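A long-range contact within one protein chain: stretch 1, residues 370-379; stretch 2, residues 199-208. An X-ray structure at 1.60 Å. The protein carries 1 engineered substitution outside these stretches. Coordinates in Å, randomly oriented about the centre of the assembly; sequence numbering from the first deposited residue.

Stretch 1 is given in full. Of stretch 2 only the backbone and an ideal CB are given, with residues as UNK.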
# COMPACT_ATOMS: atom_id res chain seq x y z
N ALA B 370 -6.41 21.45 -24.61
CA ALA B 370 -7.42 22.21 -23.88
C ALA B 370 -6.85 23.09 -22.76
O ALA B 370 -7.21 22.92 -21.59
CB ALA B 370 -8.48 21.26 -23.33
N PRO B 371 -5.97 24.04 -23.09
CA PRO B 371 -5.34 24.86 -22.04
C PRO B 371 -6.29 25.84 -21.34
O PRO B 371 -5.90 26.42 -20.33
CB PRO B 371 -4.25 25.62 -22.80
CG PRO B 371 -4.80 25.72 -24.19
CD PRO B 371 -5.50 24.42 -24.44
N ALA B 372 -7.51 26.05 -21.85
CA ALA B 372 -8.44 26.97 -21.21
C ALA B 372 -9.76 26.29 -20.90
O ALA B 372 -10.82 26.92 -20.95
CB ALA B 372 -8.66 28.21 -22.08
N ARG B 373 -9.72 25.00 -20.57
CA ARG B 373 -10.95 24.25 -20.35
C ARG B 373 -11.69 24.68 -19.09
O ARG B 373 -12.85 24.30 -18.93
CB ARG B 373 -10.63 22.75 -20.27
CG ARG B 373 -9.89 22.32 -19.02
CD ARG B 373 -9.45 20.86 -19.14
NE ARG B 373 -8.15 20.73 -19.79
CZ ARG B 373 -7.34 19.70 -19.63
NH1 ARG B 373 -7.70 18.70 -18.84
NH2 ARG B 373 -6.17 19.68 -20.25
N SER B 374 -11.06 25.47 -18.22
CA SER B 374 -11.74 25.90 -17.00
C SER B 374 -12.99 26.74 -17.28
O SER B 374 -13.79 26.94 -16.36
CB SER B 374 -10.78 26.67 -16.09
OG SER B 374 -10.22 27.79 -16.76
N VAL B 375 -13.18 27.23 -18.51
CA VAL B 375 -14.45 27.88 -18.85
C VAL B 375 -15.60 26.89 -18.75
O VAL B 375 -16.76 27.29 -18.66
CB VAL B 375 -14.39 28.51 -20.25
CG1 VAL B 375 -13.33 29.61 -20.30
CG2 VAL B 375 -14.15 27.45 -21.33
N CYS B 376 -15.30 25.59 -18.77
CA CYS B 376 -16.30 24.55 -18.65
C CYS B 376 -16.61 24.19 -17.20
O CYS B 376 -17.61 23.50 -16.96
CB CYS B 376 -15.84 23.29 -19.38
SG CYS B 376 -15.58 23.52 -21.15
N ALA B 377 -15.79 24.64 -16.26
CA ALA B 377 -15.94 24.31 -14.85
C ALA B 377 -17.04 25.15 -14.22
O ALA B 377 -17.45 26.16 -14.79
CB ALA B 377 -14.62 24.54 -14.12
N PRO B 378 -17.53 24.75 -13.05
CA PRO B 378 -18.47 25.61 -12.32
C PRO B 378 -17.92 27.03 -12.19
O PRO B 378 -16.75 27.24 -11.86
CB PRO B 378 -18.59 24.92 -10.96
CG PRO B 378 -18.35 23.46 -11.27
CD PRO B 378 -17.34 23.44 -12.39
N GLY B 379 -18.78 28.01 -12.47
CA GLY B 379 -18.35 29.40 -12.52
C GLY B 379 -17.85 29.85 -13.88
O GLY B 379 -17.74 31.07 -14.10
N UNK B 199 -13.38 14.63 -13.25
CA UNK B 199 -13.75 15.82 -14.03
C UNK B 199 -12.61 16.83 -14.19
O UNK B 199 -12.80 17.80 -14.93
CB UNK B 199 -14.94 16.51 -13.37
N UNK B 200 -11.44 16.63 -13.56
CA UNK B 200 -10.28 17.43 -13.93
C UNK B 200 -9.99 17.35 -15.42
O UNK B 200 -9.46 18.30 -16.01
CB UNK B 200 -9.05 16.98 -13.14
N UNK B 201 -10.32 16.22 -16.05
CA UNK B 201 -10.09 16.09 -17.49
C UNK B 201 -10.89 17.12 -18.29
O UNK B 201 -10.48 17.50 -19.39
CB UNK B 201 -10.45 14.68 -17.95
N UNK B 202 -12.02 17.59 -17.76
CA UNK B 202 -12.82 18.61 -18.43
C UNK B 202 -12.66 20.00 -17.84
O UNK B 202 -12.94 20.98 -18.53
CB UNK B 202 -14.30 18.21 -18.39
N UNK B 203 -12.21 20.11 -16.59
CA UNK B 203 -12.35 21.34 -15.83
C UNK B 203 -11.03 22.02 -15.45
O UNK B 203 -11.05 23.23 -15.16
CB UNK B 203 -13.14 21.04 -14.56
N UNK B 204 -9.91 21.30 -15.43
CA UNK B 204 -8.65 21.79 -14.86
C UNK B 204 -7.68 22.15 -15.98
O UNK B 204 -7.21 21.27 -16.71
CB UNK B 204 -8.03 20.74 -13.93
N UNK B 205 -7.35 23.43 -16.10
CA UNK B 205 -6.31 23.84 -17.04
C UNK B 205 -5.01 23.12 -16.70
O UNK B 205 -4.69 22.90 -15.52
CB UNK B 205 -6.11 25.36 -17.01
N UNK B 206 -4.27 22.72 -17.73
CA UNK B 206 -2.96 22.08 -17.62
C UNK B 206 -3.02 20.67 -17.04
O UNK B 206 -1.96 20.06 -16.85
CB UNK B 206 -2.04 22.94 -16.75
N UNK B 207 -4.20 20.12 -16.78
CA UNK B 207 -4.29 18.72 -16.37
C UNK B 207 -3.89 17.81 -17.54
O UNK B 207 -4.32 18.05 -18.67
CB UNK B 207 -5.70 18.39 -15.89
N UNK B 208 -3.06 16.79 -17.31
CA UNK B 208 -2.48 16.04 -18.44
C UNK B 208 -3.48 15.20 -19.20
O UNK B 208 -3.25 14.91 -20.38
CB UNK B 208 -1.36 15.13 -17.94

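Position 199 has nothing of stretch 1 within 5.5 Å of its ideal CB, so the contact sets no preference and many side chains would suit. Its carbonyl O does receive the backbone N of position 202 at 2.9 Å. The residue is D199.

Positions 200 and 201 have helical backbone angles (-55/-30 and -62/-27), and both CA-to-CB bonds point away from stretch 1. What faces R373 here is backbone carbonyl, available whatever the side chain, so Ala or another helix-compatible residue would do. They are A200 and A201. R373 NH1 gives a weak hydrogen bond to A200 O (3.4 Å, 137°), near the guanidinium plane, and lies 3.1 Å from A201 O.

At position 202 the CB again points away, with its nearest visible neighbour, C376 CB, 5.4 Å off. Stretch 1 hardly restricts size, so a large side chain could leave freely. It is W202, chi1 -43°; its side chain comes no nearer to stretch 1 than 5.4 Å, while its backbone W202 O lies 3.8 Å from C376 CB.

Position 203 is more informative. CA-to-CB points away overall, yet the ideal CB is 3.8 Å from A377 CB and 5.3 Å from P378 CD. A377 and P378 offer an apolar surface that a flat ring or a branched aliphatic chain could cover. The residue is Y203. With chi1 at -72°, A377 CA sits 3.7 Å from the ring centroid, 16° off the normal, and P378 CD 4.0 Å from it at 30°: two CH-pi contacts over one face. C376 O also approaches Y203 CE1 to 3.1 Å, while Y203 O meets S374 CA at 3.3 Å in a CA-H...O contact.

Position 204 is the first to leave helical angles (-105/114), and its CB points away, 5.3 Å from R373 NH1. An aliphatic or a polar chain would fit equally; L204 is found. It opens a type II turn to position 207, and its carbonyl O lies over a face of the R373 guanidinium.

At position 205 the CB points sideways, 3.5 Å from P371 O and 4.8 Å from S374 OG. The free donors S374 N and S374 OG call for a short acceptor: Asp first, Asn plausibly. D205 answers both, taking S374 N on OD1 (2.9 Å, 150°) and S374 OG on OD2 (2.8 Å).

Position 206 has phi/psi of 69/4, which favours Gly, Asn or Asp, and no visible atom of stretch 1 comes within 5.5 Å of its CB. D206 is deposited; a water donates to both D206 OD1 (3.3 Å) and P371 O (2.7 Å).

Position 207 presents its CB sideways, 3.6 Å from R373 NH1, and its carbonyl to the arginine. A polar or aromatic chain that does not add positive charge beside R373 NH1 would be reasonable. H207 O accepts R373 NH2 at 2.9 Å (139°), and R373 NH1 lies at the edge of the imidazole.

Position 208 points away, with nothing of stretch 1 near; its phi of -70° permits proline, and P208 is present.

Stretch 2 (199-208) DAAWYLDDHP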
# COMPACT_ATOMS: atom_id res chain seq x y z
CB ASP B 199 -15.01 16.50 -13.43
CG ASP B 199 -14.82 17.00 -11.99
OD1 ASP B 199 -13.68 17.34 -11.59
OD2 ASP B 199 -15.85 17.06 -11.27
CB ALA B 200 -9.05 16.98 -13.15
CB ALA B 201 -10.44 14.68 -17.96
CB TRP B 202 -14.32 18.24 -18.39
CG TRP B 202 -14.56 16.79 -18.68
CD1 TRP B 202 -14.66 15.78 -17.78
CD2 TRP B 202 -14.69 16.19 -19.97
NE1 TRP B 202 -14.86 14.59 -18.42
CE2 TRP B 202 -14.89 14.81 -19.77
CE3 TRP B 202 -14.67 16.69 -21.27
CZ2 TRP B 202 -15.05 13.93 -20.83
CZ3 TRP B 202 -14.84 15.81 -22.32
CH2 TRP B 202 -15.03 14.44 -22.09
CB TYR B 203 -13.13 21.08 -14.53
CG TYR B 203 -14.61 20.81 -14.68
CD1 TYR B 203 -15.26 20.92 -15.92
CD2 TYR B 203 -15.37 20.46 -13.58
CE1 TYR B 203 -16.64 20.68 -16.03
CE2 TYR B 203 -16.73 20.23 -13.68
CZ TYR B 203 -17.36 20.34 -14.89
OH TYR B 203 -18.73 20.11 -14.96
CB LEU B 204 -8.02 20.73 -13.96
CG LEU B 204 -8.09 20.82 -12.44
CD1 LEU B 204 -6.94 20.03 -11.84
CD2 LEU B 204 -8.05 22.27 -11.97
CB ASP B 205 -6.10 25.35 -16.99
CG ASP B 205 -7.34 26.14 -17.35
OD1 ASP B 205 -8.21 25.62 -18.09
OD2 ASP B 205 -7.45 27.29 -16.90
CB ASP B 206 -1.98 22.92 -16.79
CG ASP B 206 -1.85 24.34 -17.31
OD1 ASP B 206 -1.77 24.51 -18.55
OD2 ASP B 206 -1.82 25.28 -16.49
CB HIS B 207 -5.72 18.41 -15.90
CG HIS B 207 -5.89 17.04 -15.32
ND1 HIS B 207 -5.33 16.66 -14.12
CD2 HIS B 207 -6.59 15.97 -15.77
CE1 HIS B 207 -5.67 15.41 -13.86
NE2 HIS B 207 -6.43 14.96 -14.85
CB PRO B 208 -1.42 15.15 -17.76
CG PRO B 208 -1.19 15.75 -16.43
CD PRO B 208 -2.48 16.39 -16.02
O HOH W 1 -3.72 27.12 -18.93
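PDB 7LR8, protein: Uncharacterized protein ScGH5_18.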